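Beta-n-acetylhexosaminidase (PDB 4AZI) hydrolyses terminal beta-linked N-acetylhexosamine residues as a glycoside hydrolase family 20 catalytic module of the pneumococcal exo-beta-D-N-acetylglucosaminidase StrH. Local coordinates at residues A260-K268 against L309-L319; A297-N307 against L345-Y356. The protein carries 2 engineered substitutions. All coordinates share one frame; numbering follows the deposited sequence.

Contact 1: A260-K268 against L309-L319; sequences ASPQYLASK and LASTKYPEVDL
Pro262 meets 309-319 with three ring carbons, CB, CG and CD, each with a different partner. It opens helix 262-267 directly after the N-cap residue Ser261, whose OG accepts from Tyr264 N and keeps the first turn in shape. Pro262 CB meets Leu319 CD1 at 3.7 Å, with Leu309 CD1 a little farther off, while CG lies against the carbonyl oxygen of Ala310 and CD touches the hydroxyl of Ser311. The turn here, type II from Leu309 to Thr312, is tied from within: Leu309 O takes both Thr312 N and Thr312 OG1 from the same face of its carbonyl plane. The threonine torsion (chi1 67°) that turns OG1 back to this oxygen also directs CG2 toward the helix.

Gln263 comes next, and its chain bends at chi2 (101°), bringing the amide over to the loop. There it runs past Thr312 in the opposite sense, OE1 lying 3.9 Å from Thr312 CG2, and crosses Val317 at about a right angle, with NE2 near CG2. No direct hydrogen bond spans the two segments; two waters do the job. Water 1 accepts from Gln263 NE2 and donates to Ser311 O at 2.7 Å, and water 2 donates to Gln263 OE1 and to Ser311 OG, also 2.7 Å away. Both ends of the amide are thus tied to one residue, which fixes how it is turned.

One helical turn on from Pro262, Ala266 CB closes on Leu319 CD2 at 3.7 Å, so the two methyls of this leucine serve successive turns. Behind this apolar strip stand Tyr249 and Phe272, on neighbouring barrel strands. The arrangement belongs to the outer layer of a TIM barrel: a short helix between strands 246-249 and 271-282 packs against the loop that leads into the last strand, 321-329.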
loop_
_atom_site.group_PDB
_atom_site.type_symbol
_atom_site.label_atom_id
_atom_site.label_comp_id
_atom_site.label_asym_id
_atom_site.label_seq_id
_atom_site.Cartn_x
_atom_site.Cartn_y
_atom_site.Cartn_z
ATOM N N ALA A 260 -2.427 -14.587 -13.777
ATOM C CA ALA A 260 -1.997 -15.820 -13.134
ATOM C C ALA A 260 -2.894 -16.110 -11.937
ATOM O O ALA A 260 -3.382 -15.193 -11.273
ATOM C CB ALA A 260 -0.538 -15.731 -12.700
ATOM N N SER A 261 -3.140 -17.388 -11.688
ATOM C CA SER A 261 -3.904 -17.779 -10.519
ATOM C C SER A 261 -2.995 -17.701 -9.298
ATOM O O SER A 261 -1.763 -17.767 -9.440
ATOM C CB SER A 261 -4.442 -19.197 -10.686
ATOM O OG SER A 261 -3.381 -20.130 -10.710
ATOM N N PRO A 262 -3.590 -17.561 -8.101
ATOM C CA PRO A 262 -2.793 -17.636 -6.877
ATOM C C PRO A 262 -2.133 -19.005 -6.746
ATOM O O PRO A 262 -0.992 -19.084 -6.278
ATOM C CB PRO A 262 -3.818 -17.420 -5.753
ATOM C CG PRO A 262 -5.028 -16.878 -6.407
ATOM C CD PRO A 262 -5.023 -17.367 -7.817
ATOM N N GLN A 263 -2.841 -20.062 -7.158
ATOM C CA GLN A 263 -2.265 -21.417 -7.196
ATOM C C GLN A 263 -0.973 -21.433 -8.022
ATOM O O GLN A 263 0.062 -21.941 -7.568
ATOM C CB GLN A 263 -3.248 -22.441 -7.786
ATOM C CG GLN A 263 -4.474 -22.755 -6.941
ATOM C CD GLN A 263 -5.726 -22.033 -7.424
ATOM O OE1 GLN A 263 -5.661 -20.896 -7.884
ATOM N NE2 GLN A 263 -6.869 -22.704 -7.335
ATOM N N TYR A 264 -1.039 -20.882 -9.236
ATOM C CA TYR A 264 0.122 -20.846 -10.121
ATOM C C TYR A 264 1.307 -20.065 -9.539
ATOM O O TYR A 264 2.444 -20.529 -9.607
ATOM C CB TYR A 264 -0.228 -20.301 -11.511
ATOM C CG TYR A 264 0.915 -20.481 -12.489
ATOM C CD1 TYR A 264 1.077 -21.680 -13.180
ATOM C CD2 TYR A 264 1.857 -19.474 -12.690
ATOM C CE1 TYR A 264 2.126 -21.864 -14.065
ATOM C CE2 TYR A 264 2.909 -19.643 -13.575
ATOM C CZ TYR A 264 3.042 -20.845 -14.251
ATOM O OH TYR A 264 4.076 -21.037 -15.125
ATOM N N LEU A 265 1.045 -18.878 -9.003
ATOM C CA LEU A 265 2.101 -18.068 -8.378
ATOM C C LEU A 265 2.702 -18.718 -7.132
ATOM O O LEU A 265 3.916 -18.683 -6.959
ATOM C CB LEU A 265 1.618 -16.645 -8.081
ATOM C CG LEU A 265 1.226 -15.781 -9.283
ATOM C CD1 LEU A 265 0.685 -14.439 -8.790
ATOM C CD2 LEU A 265 2.409 -15.583 -10.213
ATOM N N ALA A 266 1.869 -19.334 -6.290
ATOM C CA ALA A 266 2.366 -20.109 -5.143
ATOM C C ALA A 266 3.337 -21.194 -5.590
ATOM O O ALA A 266 4.390 -21.403 -4.956
ATOM C CB ALA A 266 1.215 -20.718 -4.356
ATOM N N SER A 267 2.983 -21.858 -6.699
ATOM C CA SER A 267 3.797 -22.912 -7.297
ATOM C C SER A 267 5.191 -22.406 -7.703
ATOM O O SER A 267 6.167 -23.153 -7.648
ATOM C CB SER A 267 3.056 -23.571 -8.479
ATOM O OG SER A 267 3.133 -22.803 -9.672
ATOM N N LYS A 268 5.279 -21.127 -8.066
ATOM C CA LYS A 268 6.549 -20.474 -8.409
ATOM C C LYS A 268 7.332 -19.967 -7.197
ATOM O O LYS A 268 8.365 -19.308 -7.363
ATOM C CB LYS A 268 6.305 -19.296 -9.367
ATOM C CG LYS A 268 5.884 -19.686 -10.774
ATOM C CD LYS A 268 7.048 -20.265 -11.562
ATOM C CE LYS A 268 6.607 -20.619 -12.965
ATOM N NZ LYS A 268 7.623 -21.469 -13.640
ATOM N N LEU A 309 -7.721 -15.964 -0.690
ATOM C CA LEU A 309 -7.209 -15.229 -1.845
ATOM C C LEU A 309 -8.292 -15.157 -2.918
ATOM O O LEU A 309 -9.105 -16.078 -3.045
ATOM C CB LEU A 309 -5.924 -15.866 -2.384
ATOM C CG LEU A 309 -4.699 -15.697 -1.472
ATOM C CD1 LEU A 309 -3.698 -16.813 -1.687
ATOM C CD2 LEU A 309 -4.037 -14.345 -1.674
ATOM N N ALA A 310 -8.321 -14.052 -3.660
ATOM C CA ALA A 310 -9.316 -13.852 -4.721
ATOM C C ALA A 310 -9.259 -14.986 -5.734
ATOM O O ALA A 310 -8.178 -15.454 -6.070
ATOM C CB ALA A 310 -9.100 -12.511 -5.407
ATOM N N SER A 311 -10.433 -15.397 -6.223
ATOM C CA SER A 311 -10.599 -16.544 -7.144
ATOM C C SER A 311 -10.419 -17.932 -6.507
ATOM O O SER A 311 -10.377 -18.948 -7.214
ATOM C CB SER A 311 -9.722 -16.408 -8.408
ATOM O OG SER A 311 -8.373 -16.796 -8.172
ATOM N N THR A 312 -10.315 -17.982 -5.177
ATOM C CA THR A 312 -10.194 -19.257 -4.469
ATOM C C THR A 312 -11.222 -19.388 -3.357
ATOM O O THR A 312 -11.698 -18.388 -2.801
ATOM C CB THR A 312 -8.790 -19.482 -3.847
ATOM O OG1 THR A 312 -8.572 -18.540 -2.786
ATOM C CG2 THR A 312 -7.685 -19.369 -4.894
ATOM N N LYS A 313 -11.548 -20.637 -3.033
ATOM C CA LYS A 313 -12.499 -20.956 -1.976
ATOM C C LYS A 313 -11.740 -21.526 -0.772
ATOM O O LYS A 313 -11.200 -22.640 -0.831
ATOM C CB LYS A 313 -13.545 -21.948 -2.495
ATOM C CG LYS A 313 -14.606 -22.368 -1.492
ATOM C CD LYS A 313 -15.613 -23.309 -2.146
ATOM C CE LYS A 313 -16.613 -23.864 -1.144
ATOM N NZ LYS A 313 -17.320 -22.758 -0.444
ATOM N N TYR A 314 -11.684 -20.736 0.299
ATOM C CA TYR A 314 -10.986 -21.112 1.525
ATOM C C TYR A 314 -11.952 -21.857 2.454
ATOM O O TYR A 314 -13.101 -21.436 2.594
ATOM C CB TYR A 314 -10.443 -19.854 2.213
ATOM C CG TYR A 314 -9.639 -20.113 3.467
ATOM C CD1 TYR A 314 -8.274 -20.388 3.400
ATOM C CD2 TYR A 314 -10.242 -20.065 4.731
ATOM C CE1 TYR A 314 -7.531 -20.633 4.550
ATOM C CE2 TYR A 314 -9.505 -20.294 5.890
ATOM C CZ TYR A 314 -8.154 -20.575 5.793
ATOM O OH TYR A 314 -7.421 -20.808 6.938
ATOM N N PRO A 315 -11.490 -22.941 3.114
ATOM C CA PRO A 315 -10.135 -23.481 3.170
ATOM C C PRO A 315 -9.798 -24.575 2.156
ATOM O O PRO A 315 -8.695 -25.104 2.215
ATOM C CB PRO A 315 -10.066 -24.065 4.584
ATOM C CG PRO A 315 -11.468 -24.513 4.862
ATOM C CD PRO A 315 -12.400 -23.705 3.992
ATOM N N GLU A 316 -10.715 -24.914 1.250
ATOM C CA GLU A 316 -10.434 -25.907 0.192
ATOM C C GLU A 316 -9.116 -25.619 -0.533
ATOM O O GLU A 316 -8.331 -26.528 -0.806
ATOM C CB GLU A 316 -11.593 -26.001 -0.814
ATOM C CG GLU A 316 -11.350 -26.958 -1.984
ATOM C CD GLU A 316 -11.238 -28.422 -1.571
ATOM O OE1 GLU A 316 -11.935 -28.851 -0.627
ATOM O OE2 GLU A 316 -10.450 -29.161 -2.201
ATOM N N VAL A 317 -8.904 -24.346 -0.859
ATOM C CA VAL A 317 -7.610 -23.841 -1.305
ATOM C C VAL A 317 -7.061 -23.063 -0.113
ATOM O O VAL A 317 -7.728 -22.152 0.418
ATOM C CB VAL A 317 -7.737 -22.926 -2.549
ATOM C CG1 VAL A 317 -6.420 -22.227 -2.852
ATOM C CG2 VAL A 317 -8.203 -23.721 -3.763
ATOM N N ASP A 318 -5.871 -23.456 0.333
ATOM C CA ASP A 318 -5.240 -22.851 1.496
ATOM C C ASP A 318 -3.784 -22.573 1.146
ATOM O O ASP A 318 -2.942 -23.476 1.141
ATOM C CB ASP A 318 -5.382 -23.758 2.738
ATOM C CG ASP A 318 -4.805 -23.125 4.012
ATOM O OD1 ASP A 318 -4.213 -22.024 3.935
ATOM O OD2 ASP A 318 -4.941 -23.731 5.098
ATOM N N LEU A 319 -3.522 -21.312 0.828
ATOM C CA LEU A 319 -2.220 -20.852 0.379
ATOM C C LEU A 319 -1.609 -19.878 1.386
ATOM O O LEU A 319 -2.316 -19.021 1.921
ATOM C CB LEU A 319 -2.343 -20.189 -1.002
ATOM C CG LEU A 319 -2.828 -21.062 -2.170
ATOM C CD1 LEU A 319 -3.224 -20.220 -3.374
ATOM C CD2 LEU A 319 -1.763 -22.076 -2.571
HETATM O O HOH W 1 -9.722 -21.582 -7.480
HETATM O O HOH W 2 -7.944 -19.251 -9.092
#

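Contact 2: A297-N307 against L345-Y356; sequences AIENTGKTPFN and LMTAFADHNKDY
Asn353 ND2 is held by two partners: it donates to Phe349 O at 3.1 Å, within the carbonyl plane, and to water 4, which in turn donates to Thr301 O and Thr304 O. This knits together the C-terminal ends of two adjacent outer helices of the TIM barrel, whose segments 297-303 and 345-352 run nearly parallel at 13°, 8.4 Å between axes. Thr301 is a knob in a hole formed by Leu345, Ala348, Phe349 and His352; CG2 faces Leu345 CD1, and OG1, bonded to Ile298 O, rests on Ala348 CB.

Past the helix ends, Phe306 swings its ring away from its own backbone N (chi1 179°) into an aromatic cluster. It stacks face to face with Tyr356, centroids 4.1 Å apart, whereas the Phe349 ring is slid so far aside that the two barely overlap. Asn353 OD1 sits 3.2 Å from Phe306 CB and accepts from water 5, itself the acceptor for Phe306 N. On the outer side, Gly302 CA lies 3.4 Å from the centroid of the His352 imidazole, over its face, while water 3, in the ring plane, bridges His352 NE2 to Ile298 O.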
loop_
_atom_site.group_PDB
_atom_site.type_symbol
_atom_site.label_atom_id
_atom_site.label_comp_id
_atom_site.label_asym_id
_atom_site.label_seq_id
_atom_site.Cartn_x
_atom_site.Cartn_y
_atom_site.Cartn_z
ATOM N N ALA A 297 -18.663 -3.788 0.423
ATOM C CA ALA A 297 -17.348 -3.870 1.068
ATOM C C ALA A 297 -17.508 -4.279 2.528
ATOM O O ALA A 297 -16.826 -5.191 3.012
ATOM C CB ALA A 297 -16.607 -2.544 0.959
ATOM N N ILE A 298 -18.421 -3.604 3.219
ATOM C CA ILE A 298 -18.734 -3.914 4.613
ATOM C C ILE A 298 -19.232 -5.351 4.793
ATOM O O ILE A 298 -18.786 -6.045 5.719
ATOM C CB ILE A 298 -19.704 -2.877 5.225
ATOM C CG1 ILE A 298 -18.966 -1.546 5.403
ATOM C CG2 ILE A 298 -20.255 -3.380 6.558
ATOM C CD1 ILE A 298 -19.842 -0.354 5.738
ATOM N N GLU A 299 -20.148 -5.780 3.919
ATOM C CA GLU A 299 -20.643 -7.160 3.903
ATOM C C GLU A 299 -19.475 -8.132 3.773
ATOM O O GLU A 299 -19.338 -9.054 4.579
ATOM C CB GLU A 299 -21.644 -7.384 2.753
ATOM C CG GLU A 299 -22.329 -8.749 2.776
ATOM C CD GLU A 299 -23.083 -9.067 1.490
ATOM O OE1 GLU A 299 -22.995 -8.277 0.528
ATOM O OE2 GLU A 299 -23.758 -10.119 1.433
ATOM N N ASN A 300 -18.621 -7.893 2.778
ATOM C CA ASN A 300 -17.505 -8.802 2.457
ATOM C C ASN A 300 -16.436 -8.956 3.543
ATOM O O ASN A 300 -15.735 -9.975 3.573
ATOM C CB ASN A 300 -16.837 -8.421 1.128
ATOM C CG ASN A 300 -17.747 -8.617 -0.070
ATOM O OD1 ASN A 300 -17.628 -7.901 -1.062
ATOM N ND2 ASN A 300 -18.639 -9.600 0.002
ATOM N N THR A 301 -16.294 -7.962 4.419
ATOM C CA THR A 301 -15.375 -8.095 5.559
ATOM C C THR A 301 -15.751 -9.277 6.449
ATOM O O THR A 301 -14.898 -9.827 7.144
ATOM C CB THR A 301 -15.279 -6.829 6.434
ATOM O OG1 THR A 301 -16.557 -6.537 7.025
ATOM C CG2 THR A 301 -14.774 -5.639 5.628
ATOM N N GLY A 302 -17.027 -9.650 6.423
ATOM C CA GLY A 302 -17.509 -10.846 7.104
ATOM C C GLY A 302 -17.585 -12.061 6.198
ATOM O O GLY A 302 -17.192 -13.152 6.595
ATOM N N LYS A 303 -18.075 -11.855 4.977
ATOM C CA LYS A 303 -18.384 -12.940 4.033
ATOM C C LYS A 303 -17.162 -13.623 3.416
ATOM O O LYS A 303 -17.166 -14.834 3.213
ATOM C CB LYS A 303 -19.293 -12.411 2.917
ATOM C CG LYS A 303 -20.340 -13.397 2.425
ATOM C CD LYS A 303 -21.548 -12.647 1.868
ATOM C CE LYS A 303 -22.782 -13.535 1.833
ATOM N N THR A 304 -16.132 -12.845 3.096
ATOM C CA THR A 304 -14.886 -13.393 2.560
ATOM C C THR A 304 -13.947 -13.695 3.722
ATOM O O THR A 304 -13.691 -12.810 4.527
ATOM C CB THR A 304 -14.200 -12.386 1.621
ATOM O OG1 THR A 304 -15.126 -11.974 0.610
ATOM C CG2 THR A 304 -12.959 -13.007 0.963
ATOM N N PRO A 305 -13.426 -14.944 3.815
ATOM C CA PRO A 305 -12.502 -15.231 4.916
ATOM C C PRO A 305 -11.188 -14.441 4.844
ATOM O O PRO A 305 -10.734 -14.065 3.753
ATOM C CB PRO A 305 -12.262 -16.738 4.791
ATOM C CG PRO A 305 -13.493 -17.258 4.116
ATOM C CD PRO A 305 -13.856 -16.177 3.129
ATOM N N PHE A 306 -10.609 -14.177 6.014
ATOM C CA PHE A 306 -9.390 -13.369 6.160
ATOM C C PHE A 306 -8.266 -13.929 5.300
ATOM O O PHE A 306 -7.502 -13.176 4.695
ATOM C CB PHE A 306 -8.962 -13.351 7.638
ATOM C CG PHE A 306 -7.702 -12.570 7.918
ATOM C CD1 PHE A 306 -7.756 -11.214 8.192
ATOM C CD2 PHE A 306 -6.459 -13.209 7.948
ATOM C CE1 PHE A 306 -6.597 -10.495 8.478
ATOM C CE2 PHE A 306 -5.299 -12.497 8.225
ATOM C CZ PHE A 306 -5.371 -11.138 8.497
ATOM N N ASN A 307 -8.167 -15.250 5.264
ATOM C CA ASN A 307 -7.123 -15.924 4.509
ATOM C C ASN A 307 -7.496 -16.237 3.056
ATOM O O ASN A 307 -6.682 -16.810 2.323
ATOM C CB ASN A 307 -6.685 -17.211 5.231
ATOM C CG ASN A 307 -5.825 -16.937 6.462
ATOM O OD1 ASN A 307 -5.081 -15.958 6.516
ATOM N ND2 ASN A 307 -5.918 -17.821 7.457
ATOM N N LEU A 345 -15.691 0.637 7.909
ATOM C CA LEU A 345 -15.151 -0.464 7.116
ATOM C C LEU A 345 -13.993 -1.151 7.848
ATOM O O LEU A 345 -13.969 -2.379 7.958
ATOM C CB LEU A 345 -14.724 0.033 5.726
ATOM C CG LEU A 345 -14.312 -0.977 4.652
ATOM C CD1 LEU A 345 -15.329 -2.094 4.480
ATOM C CD2 LEU A 345 -14.090 -0.258 3.327
ATOM N N MET A 346 -13.058 -0.349 8.361
ATOM C CA MET A 346 -11.949 -0.854 9.162
ATOM C C MET A 346 -12.413 -1.629 10.390
ATOM O O MET A 346 -11.876 -2.688 10.683
ATOM C CB MET A 346 -11.029 0.284 9.603
ATOM C CG MET A 346 -10.207 0.884 8.481
ATOM S SD MET A 346 -9.325 2.349 9.027
ATOM C CE MET A 346 -8.055 1.614 10.058
ATOM N N THR A 347 -13.400 -1.084 11.104
ATOM C CA THR A 347 -13.921 -1.700 12.325
ATOM C C THR A 347 -14.580 -3.053 12.030
ATOM O O THR A 347 -14.341 -4.030 12.745
ATOM C CB THR A 347 -14.912 -0.756 13.048
ATOM O OG1 THR A 347 -14.255 0.482 13.345
ATOM C CG2 THR A 347 -15.427 -1.376 14.342
ATOM N N ALA A 348 -15.384 -3.100 10.969
ATOM C CA ALA A 348 -16.044 -4.335 10.534
ATOM C C ALA A 348 -15.055 -5.475 10.241
ATOM O O ALA A 348 -15.255 -6.603 10.694
ATOM C CB ALA A 348 -16.926 -4.064 9.324
ATOM N N PHE A 349 -13.992 -5.166 9.500
ATOM C CA PHE A 349 -12.927 -6.141 9.190
ATOM C C PHE A 349 -12.236 -6.639 10.472
ATOM O O PHE A 349 -11.984 -7.833 10.621
ATOM C CB PHE A 349 -11.915 -5.531 8.208
ATOM C CG PHE A 349 -11.004 -6.537 7.537
ATOM C CD1 PHE A 349 -11.491 -7.762 7.074
ATOM C CD2 PHE A 349 -9.657 -6.236 7.331
ATOM C CE1 PHE A 349 -10.643 -8.675 6.448
ATOM C CE2 PHE A 349 -8.808 -7.144 6.705
ATOM C CZ PHE A 349 -9.304 -8.363 6.259
ATOM N N ALA A 350 -11.950 -5.724 11.398
ATOM C CA ALA A 350 -11.351 -6.102 12.679
ATOM C C ALA A 350 -12.317 -6.947 13.516
ATOM O O ALA A 350 -11.919 -7.967 14.081
ATOM C CB ALA A 350 -10.900 -4.870 13.451
ATOM N N ASP A 351 -13.582 -6.527 13.573
ATOM C CA ASP A 351 -14.602 -7.230 14.367
ATOM C C ASP A 351 -14.908 -8.643 13.883
ATOM O O ASP A 351 -15.184 -9.532 14.691
ATOM C CB ASP A 351 -15.890 -6.407 14.461
ATOM C CG ASP A 351 -15.801 -5.307 15.499
ATOM O OD1 ASP A 351 -14.852 -5.324 16.313
ATOM O OD2 ASP A 351 -16.676 -4.422 15.507
ATOM N N HIS A 352 -14.860 -8.847 12.573
ATOM C CA HIS A 352 -15.087 -10.169 11.995
ATOM C C HIS A 352 -13.904 -11.088 12.152
ATOM O O HIS A 352 -14.024 -12.293 11.941
ATOM C CB HIS A 352 -15.475 -10.055 10.523
ATOM C CG HIS A 352 -16.914 -9.657 10.302
ATOM N ND1 HIS A 352 -17.951 -10.375 10.785
ATOM C CD2 HIS A 352 -17.469 -8.589 9.603
ATOM C CE1 HIS A 352 -19.107 -9.788 10.425
ATOM N NE2 HIS A 352 -18.810 -8.696 9.703
ATOM N N ASN A 353 -12.751 -10.531 12.521
ATOM C CA ASN A 353 -11.501 -11.299 12.603
ATOM C C ASN A 353 -10.722 -11.038 13.894
ATOM O O ASN A 353 -9.517 -10.754 13.853
ATOM C CB ASN A 353 -10.615 -10.976 11.398
ATOM C CG ASN A 353 -11.175 -11.515 10.103
ATOM O OD1 ASN A 353 -11.166 -12.720 9.873
ATOM N ND2 ASN A 353 -11.636 -10.622 9.235
ATOM N N LYS A 354 -11.404 -11.157 15.033
ATOM C CA LYS A 354 -10.836 -10.767 16.333
ATOM C C LYS A 354 -9.592 -11.560 16.755
ATOM O O LYS A 354 -8.773 -11.054 17.516
ATOM C CB LYS A 354 -11.897 -10.823 17.428
ATOM C CG LYS A 354 -12.930 -9.706 17.355
ATOM C CD LYS A 354 -13.899 -9.804 18.524
ATOM C CE LYS A 354 -14.959 -8.719 18.464
ATOM N NZ LYS A 354 -16.034 -9.064 17.493
ATOM N N ASP A 355 -9.467 -12.793 16.263
ATOM C CA ASP A 355 -8.281 -13.630 16.485
ATOM C C ASP A 355 -7.011 -13.078 15.833
ATOM O O ASP A 355 -5.904 -13.333 16.306
ATOM C CB ASP A 355 -8.523 -15.063 15.989
ATOM C CG ASP A 355 -9.405 -15.122 14.743
ATOM O OD1 ASP A 355 -10.286 -14.245 14.571
ATOM O OD2 ASP A 355 -9.230 -16.061 13.940
ATOM N N TYR A 356 -7.176 -12.327 14.747
ATOM C CA TYR A 356 -6.040 -11.793 14.002
ATOM C C TYR A 356 -5.616 -10.397 14.442
ATOM O O TYR A 356 -4.444 -10.045 14.348
ATOM C CB TYR A 356 -6.332 -11.806 12.498
ATOM C CG TYR A 356 -6.318 -13.199 11.911
ATOM C CD1 TYR A 356 -5.124 -13.796 11.509
ATOM C CD2 TYR A 356 -7.499 -13.925 11.769
ATOM C CE1 TYR A 356 -5.111 -15.074 10.982
ATOM C CE2 TYR A 356 -7.494 -15.203 11.239
ATOM C CZ TYR A 356 -6.299 -15.764 10.849
ATOM O OH TYR A 356 -6.299 -17.031 10.330
HETATM O O HOH W 3 -20.142 -6.730 8.124
HETATM O O HOH W 4 -13.074 -11.612 6.966
HETATM O O HOH W 5 -12.165 -14.836 8.617
#

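How the contacts relate
Both contacts join parts of the barrel's outer layer, and their segments alternate along the chain. Contact 2 is the larger and more deeply buried, pairing the helices that follow the seventh and eighth strands; contact 1, more open to solvent, sets a short helix against an irregular loop. Their chemistry follows: close helix packing and stacked aromatics in contact 2, proline, alanine and leucine carbons beside an exposed glutamine in contact 1. Waters take the polar bridging in both, some of them reaching backbone oxygens. The chain leaving helix 294-303 runs from 297-307 into 309-319, and the contacts touch where Tyr314 CD2 lies 3.9 Å from Pro305 CB.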